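Local coordinates for protein putative diguanylate cyclase (GGDEF) with PAS/PAC domain (Rhodopseudomonas palustris, PDB 3LIF) that probably makes cyclic di-GMP from two molecules of GTP through its GGDEF domain, the chain here being its extracellular PDC-fold sensor portion, at residues H22-H27 / V234-T239; A74-D79 / L93-R98. All coordinates share one frame; numbering follows the deposited sequence.

Contact 1 of 2, residues H22-H27 / V234-T239; sequences HSLAEH and VTVART
The peptide group joining L24 to A25 turns one of its flat faces to V234, and both methyls of the valine lie over that same face. CG1 sits above the carbonyl end, 4.0 Å from L24 O, while CG2 sits above the amide end, 3.9 Å from A25 N. Beyond the edge of the peptide, V234 CG2 also meets A25 CB at 4.0 Å. The first torsion of V234 (chi1 -74°) sets the two methyls side by side against the helix backbone, CG1 anti to the carbonyl carbon. A helix turn is thus met through its main chain, a close approach consistent with the small side chain of A25. L24 extends the contact along the strand: its CB is 4.2 Å from V234 CB, and with CD1 anti to CA (chi2 173°) it stretches out to V236. There L24 CD1 rests near both methyls, 3.9 Å from V236 CG2, the two side chains crossing obliquely. All four touching residues are buried; their side chains meet through apolar groups, and the V234 methyls add van der Waals contact with the peptide face. The axes run 8.1 Å apart at 147°, roughly antiparallel. L24 continues onto I169 and F161, and L20 and S21 add to the helical cover of V236. Long helix 5-47 is thereby laid across the central strand, 232-239, of an antiparallel sheet, flanked by strands 168-173 and 219-226.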
loop_
_atom_site.group_PDB
_atom_site.type_symbol
_atom_site.label_atom_id
_atom_site.label_comp_id
_atom_site.label_asym_id
_atom_site.label_seq_id
_atom_site.Cartn_x
_atom_site.Cartn_y
_atom_site.Cartn_z
ATOM N N HIS A 22 10.426 -9.283 8.695
ATOM C CA HIS A 22 10.659 -8.085 9.466
ATOM C C HIS A 22 11.205 -6.933 8.608
ATOM O O HIS A 22 10.754 -5.797 8.693
ATOM C CB HIS A 22 11.596 -8.401 10.589
ATOM C CG HIS A 22 11.731 -7.297 11.579
ATOM N ND1 HIS A 22 11.084 -7.312 12.803
ATOM C CD2 HIS A 22 12.461 -6.150 11.541
ATOM C CE1 HIS A 22 11.395 -6.210 13.466
ATOM N NE2 HIS A 22 12.217 -5.485 12.720
ATOM N N SER A 23 12.158 -7.206 7.744
ATOM C CA SER A 23 12.616 -6.143 6.867
ATOM C C SER A 23 11.529 -5.615 5.934
ATOM O O SER A 23 11.396 -4.422 5.753
ATOM C CB SER A 23 13.753 -6.650 6.009
ATOM O OG SER A 23 14.871 -6.796 6.811
ATOM N N LEU A 24 10.791 -6.522 5.294
ATOM C CA LEU A 24 9.709 -6.138 4.408
ATOM C C LEU A 24 8.666 -5.279 5.172
ATOM O O LEU A 24 8.200 -4.305 4.650
ATOM C CB LEU A 24 9.100 -7.380 3.740
ATOM C CG LEU A 24 10.046 -8.214 2.853
ATOM C CD1 LEU A 24 9.436 -9.528 2.356
ATOM C CD2 LEU A 24 10.536 -7.466 1.654
ATOM N N ALA A 25 8.337 -5.627 6.408
ATOM C CA ALA A 25 7.326 -4.894 7.158
ATOM C C ALA A 25 7.799 -3.452 7.414
ATOM O O ALA A 25 7.045 -2.481 7.291
ATOM C CB ALA A 25 7.043 -5.585 8.450
ATOM N N GLU A 26 9.070 -3.312 7.747
ATOM C CA GLU A 26 9.615 -1.984 7.967
ATOM C C GLU A 26 9.698 -1.166 6.733
ATOM O O GLU A 26 9.449 0.031 6.734
ATOM C CB GLU A 26 10.998 -2.056 8.572
ATOM C CG GLU A 26 10.912 -2.475 9.989
ATOM C CD GLU A 26 12.171 -2.116 10.690
ATOM O OE1 GLU A 26 12.092 -1.317 11.666
ATOM O OE2 GLU A 26 13.257 -2.599 10.230
ATOM N N HIS A 27 10.115 -1.791 5.673
ATOM C CA HIS A 27 10.094 -1.069 4.441
ATOM C C HIS A 27 8.681 -0.472 4.195
ATOM O O HIS A 27 8.559 0.666 3.686
ATOM C CB HIS A 27 10.436 -2.017 3.354
ATOM C CG HIS A 27 10.407 -1.400 2.022
ATOM N ND1 HIS A 27 9.315 -1.491 1.190
ATOM C CD2 HIS A 27 11.356 -0.730 1.334
ATOM C CE1 HIS A 27 9.589 -0.900 0.045
ATOM N NE2 HIS A 27 10.823 -0.432 0.103
ATOM N N VAL A 234 2.704 -8.184 5.408
ATOM C CA VAL A 234 3.592 -8.582 4.311
ATOM C C VAL A 234 3.728 -10.064 4.412
ATOM O O VAL A 234 3.654 -10.608 5.533
ATOM C CB VAL A 234 4.985 -7.995 4.458
ATOM C CG1 VAL A 234 4.965 -6.519 4.134
ATOM C CG2 VAL A 234 5.494 -8.222 5.896
ATOM N N THR A 235 3.927 -10.736 3.281
ATOM C CA THR A 235 4.229 -12.170 3.342
ATOM C C THR A 235 5.423 -12.484 2.452
ATOM O O THR A 235 5.545 -11.851 1.423
ATOM C CB THR A 235 3.050 -12.991 2.850
ATOM O OG1 THR A 235 2.856 -12.759 1.442
ATOM C CG2 THR A 235 1.752 -12.647 3.628
ATOM N N VAL A 236 6.300 -13.424 2.855
ATOM C CA VAL A 236 7.378 -13.978 1.999
ATOM C C VAL A 236 7.195 -15.459 1.956
ATOM O O VAL A 236 7.036 -16.078 3.000
ATOM C CB VAL A 236 8.779 -13.958 2.640
ATOM C CG1 VAL A 236 9.794 -13.593 1.619
ATOM C CG2 VAL A 236 8.888 -13.074 3.795
ATOM N N ALA A 237 7.333 -16.052 0.779
ATOM C CA ALA A 237 7.217 -17.503 0.639
ATOM C C ALA A 237 8.273 -18.067 -0.292
ATOM O O ALA A 237 8.770 -17.364 -1.169
ATOM C CB ALA A 237 5.872 -17.864 0.134
ATOM N N ARG A 238 8.634 -19.328 -0.067
ATOM C CA ARG A 238 9.464 -20.105 -1.004
ATOM C C ARG A 238 9.069 -21.570 -1.036
ATOM O O ARG A 238 8.682 -22.124 -0.023
ATOM C CB ARG A 238 10.982 -19.941 -0.735
ATOM C CG ARG A 238 11.562 -20.462 0.567
ATOM C CD ARG A 238 13.117 -20.755 0.452
ATOM N NE ARG A 238 14.026 -19.576 0.465
ATOM C CZ ARG A 238 14.746 -19.150 1.534
ATOM N NH1 ARG A 238 14.710 -19.770 2.711
ATOM N NH2 ARG A 238 15.524 -18.082 1.456
ATOM N N THR A 239 9.133 -22.188 -2.213
ATOM C CA THR A 239 8.998 -23.638 -2.305
ATOM C C THR A 239 10.145 -24.214 -1.538
ATOM O O THR A 239 11.209 -23.621 -1.460
ATOM C CB THR A 239 9.011 -24.190 -3.760
ATOM O OG1 THR A 239 10.045 -23.564 -4.494
ATOM C CG2 THR A 239 7.733 -23.879 -4.481
#

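Contact 2 of 2, residues A74-D79 / L93-R98; sequences AILDAD and LDNSDR
As the chain leaves the strand at L76 it swings round so that D79 comes alongside S96 (CA to CA 6.4 Å), while N95 to R98 form a type I beta turn closed by R98 N to N95 O at 2.8 Å. L76 and N95 form the inner half of the contact. Extended through CD1, which lies anti to CA (chi2 -172°), the leucine brings that methyl 4.1 Å from N95 CB, and the two side chains meet at about a right angle. L76 also packs on L82 of the adjacent strand and on Y100 and F101. Nearer the surface the side chain of S96 meets a carbonyl, with its CB 3.5 Å from D79 O. D94 fixes the hydroxyl: S96 OG donates to D94 OD2 at 2.6 Å, on the syn side and 21° out of the carboxylate plane, and S96 N adds a weak bond to the same oxygen. The swing of D94 CG away from its own nitrogen (chi1 167°) turns the carboxylate toward S96. In this PAS-like PDC domain the loop after strand 82-85 leads into helix 99-106, with R98 at the N-cap position. Across from it D77 OD1 is placed to accept from D79 N as in an Asx turn, though this rests on a doubtful nitrogen position; its bond from Q81 N does not depend on it. D77 OD1 and D94 OD2 stay 7.0 Å apart, so any repulsion between the two carboxylates is probably modest. Beside the buried N95, R98 NE bonds a methylpentanediol molecule, probably from the crystallisation liquor, while R98 NH2 reaches Q119 O and D97 forms a salt bridge with R121.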
loop_
_atom_site.group_PDB
_atom_site.type_symbol
_atom_site.label_atom_id
_atom_site.label_comp_id
_atom_site.label_asym_id
_atom_site.label_seq_id
_atom_site.Cartn_x
_atom_site.Cartn_y
_atom_site.Cartn_z
ATOM N N ALA A 74 -3.495 14.809 -5.627
ATOM C CA ALA A 74 -4.484 15.745 -6.033
ATOM C C ALA A 74 -5.196 16.291 -4.822
ATOM O O ALA A 74 -5.122 15.695 -3.735
ATOM C CB ALA A 74 -5.440 15.168 -7.080
ATOM N N ILE A 75 -5.835 17.458 -5.047
ATOM C CA ILE A 75 -6.672 18.105 -4.092
ATOM C C ILE A 75 -8.145 18.106 -4.532
ATOM O O ILE A 75 -8.450 18.328 -5.712
ATOM C CB ILE A 75 -6.254 19.533 -3.961
ATOM C CG1 ILE A 75 -4.734 19.588 -3.865
ATOM C CG2 ILE A 75 -6.944 20.144 -2.694
ATOM C CD1 ILE A 75 -4.198 19.352 -2.445
ATOM N N LEU A 76 -9.020 17.859 -3.567
ATOM C CA LEU A 76 -10.446 17.988 -3.699
ATOM C C LEU A 76 -10.909 18.960 -2.631
ATOM O O LEU A 76 -10.461 18.835 -1.438
ATOM C CB LEU A 76 -11.134 16.656 -3.388
ATOM C CG LEU A 76 -10.887 15.391 -4.214
ATOM C CD1 LEU A 76 -11.869 14.313 -3.753
ATOM C CD2 LEU A 76 -10.934 15.590 -5.738
ATOM N N ASP A 77 -11.817 19.882 -2.991
ATOM C CA ASP A 77 -12.386 20.793 -1.983
ATOM C C ASP A 77 -13.605 20.161 -1.402
ATOM O O ASP A 77 -13.720 18.963 -1.400
ATOM C CB ASP A 77 -12.895 22.036 -2.674
ATOM C CG ASP A 77 -14.001 21.735 -3.758
ATOM O OD1 ASP A 77 -14.830 20.740 -3.682
ATOM O OD2 ASP A 77 -14.025 22.555 -4.711
ATOM N N ALA A 78 -14.446 20.911 -0.724
ATOM C CA ALA A 78 -14.888 20.544 0.568
ATOM C C ALA A 78 -16.209 19.877 -0.033
ATOM O O ALA A 78 -16.950 19.131 0.635
ATOM C CB ALA A 78 -15.224 21.737 1.398
ATOM N N ASP A 79 -16.452 20.150 -1.330
ATOM C CA ASP A 79 -17.567 19.583 -2.115
ATOM C C ASP A 79 -17.107 18.414 -2.968
ATOM O O ASP A 79 -17.893 17.841 -3.732
ATOM C CB ASP A 79 -18.285 20.635 -3.027
ATOM C CG ASP A 79 -18.887 21.821 -2.241
ATOM O OD1 ASP A 79 -19.768 21.584 -1.405
ATOM O OD2 ASP A 79 -18.476 22.979 -2.462
ATOM N N LEU A 93 -13.001 17.235 -12.242
ATOM C CA LEU A 93 -14.299 16.597 -12.096
ATOM C C LEU A 93 -14.788 16.509 -10.652
ATOM O O LEU A 93 -14.095 16.787 -9.686
ATOM C CB LEU A 93 -14.237 15.189 -12.664
ATOM C CG LEU A 93 -14.174 14.921 -14.166
ATOM C CD1 LEU A 93 -14.338 16.163 -14.961
ATOM C CD2 LEU A 93 -12.878 14.300 -14.499
ATOM N N ASP A 94 -16.017 16.083 -10.515
ATOM C CA ASP A 94 -16.645 15.917 -9.227
ATOM C C ASP A 94 -16.399 14.486 -8.701
ATOM O O ASP A 94 -16.828 13.537 -9.338
ATOM C CB ASP A 94 -18.153 16.151 -9.403
ATOM C CG ASP A 94 -18.977 15.695 -8.203
ATOM O OD1 ASP A 94 -20.032 15.100 -8.458
ATOM O OD2 ASP A 94 -18.604 15.925 -7.017
ATOM N N ASN A 95 -15.744 14.344 -7.544
ATOM C CA ASN A 95 -15.409 13.013 -7.009
ATOM C C ASN A 95 -15.998 12.749 -5.624
ATOM O O ASN A 95 -15.598 11.817 -4.928
ATOM C CB ASN A 95 -13.898 12.775 -7.001
ATOM C CG ASN A 95 -13.312 12.806 -8.388
ATOM O OD1 ASN A 95 -12.702 13.780 -8.770
ATOM N ND2 ASN A 95 -13.502 11.758 -9.147
ATOM N N SER A 96 -16.968 13.576 -5.256
ATOM C CA SER A 96 -17.686 13.428 -3.981
ATOM C C SER A 96 -18.362 12.076 -3.823
ATOM O O SER A 96 -18.887 11.764 -2.749
ATOM C CB SER A 96 -18.762 14.489 -3.893
ATOM O OG SER A 96 -19.487 14.406 -5.102
ATOM N N ASP A 97 -18.329 11.253 -4.855
ATOM C CA ASP A 97 -18.889 9.947 -4.656
ATOM C C ASP A 97 -17.852 9.016 -3.980
ATOM O O ASP A 97 -18.177 7.970 -3.456
ATOM C CB ASP A 97 -19.369 9.377 -5.949
ATOM C CG ASP A 97 -18.231 9.039 -6.869
ATOM O OD1 ASP A 97 -18.120 7.869 -7.252
ATOM O OD2 ASP A 97 -17.399 9.915 -7.204
ATOM N N ARG A 98 -16.597 9.436 -3.972
ATOM C CA ARG A 98 -15.502 8.564 -3.688
ATOM C C ARG A 98 -15.439 8.312 -2.168
ATOM O O ARG A 98 -15.661 9.245 -1.383
ATOM C CB ARG A 98 -14.300 9.291 -4.215
ATOM C CG ARG A 98 -13.345 8.450 -4.912
ATOM C CD ARG A 98 -13.907 7.778 -6.107
ATOM N NE ARG A 98 -12.824 7.541 -7.045
ATOM C CZ ARG A 98 -12.729 6.487 -7.841
ATOM N NH1 ARG A 98 -13.666 5.565 -7.790
ATOM N NH2 ARG A 98 -11.676 6.368 -8.673
#

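In the fold
Two antiparallel five-stranded sheets, each with strand order 2-1-5-4-3, divide this sensor chain, and each contact belongs to a different one. Contact 1 joins the middle of helix 5-47 to the last strand, 207 residues on, and so closes a loop that contains contact 2. Contact 2 is local by comparison, with its segments 14 residues apart, and ties strand 70-76 to the approach of helix 99-106. The centres of contacts 1 and 2 are about 35 Å apart, on opposite sides of the chain's centre; their nearest atoms are about 21 Å apart. Such a doubled layout is as expected for two-module Cache sensors, the long first helix and the final strand meeting in the module that holds contact 1.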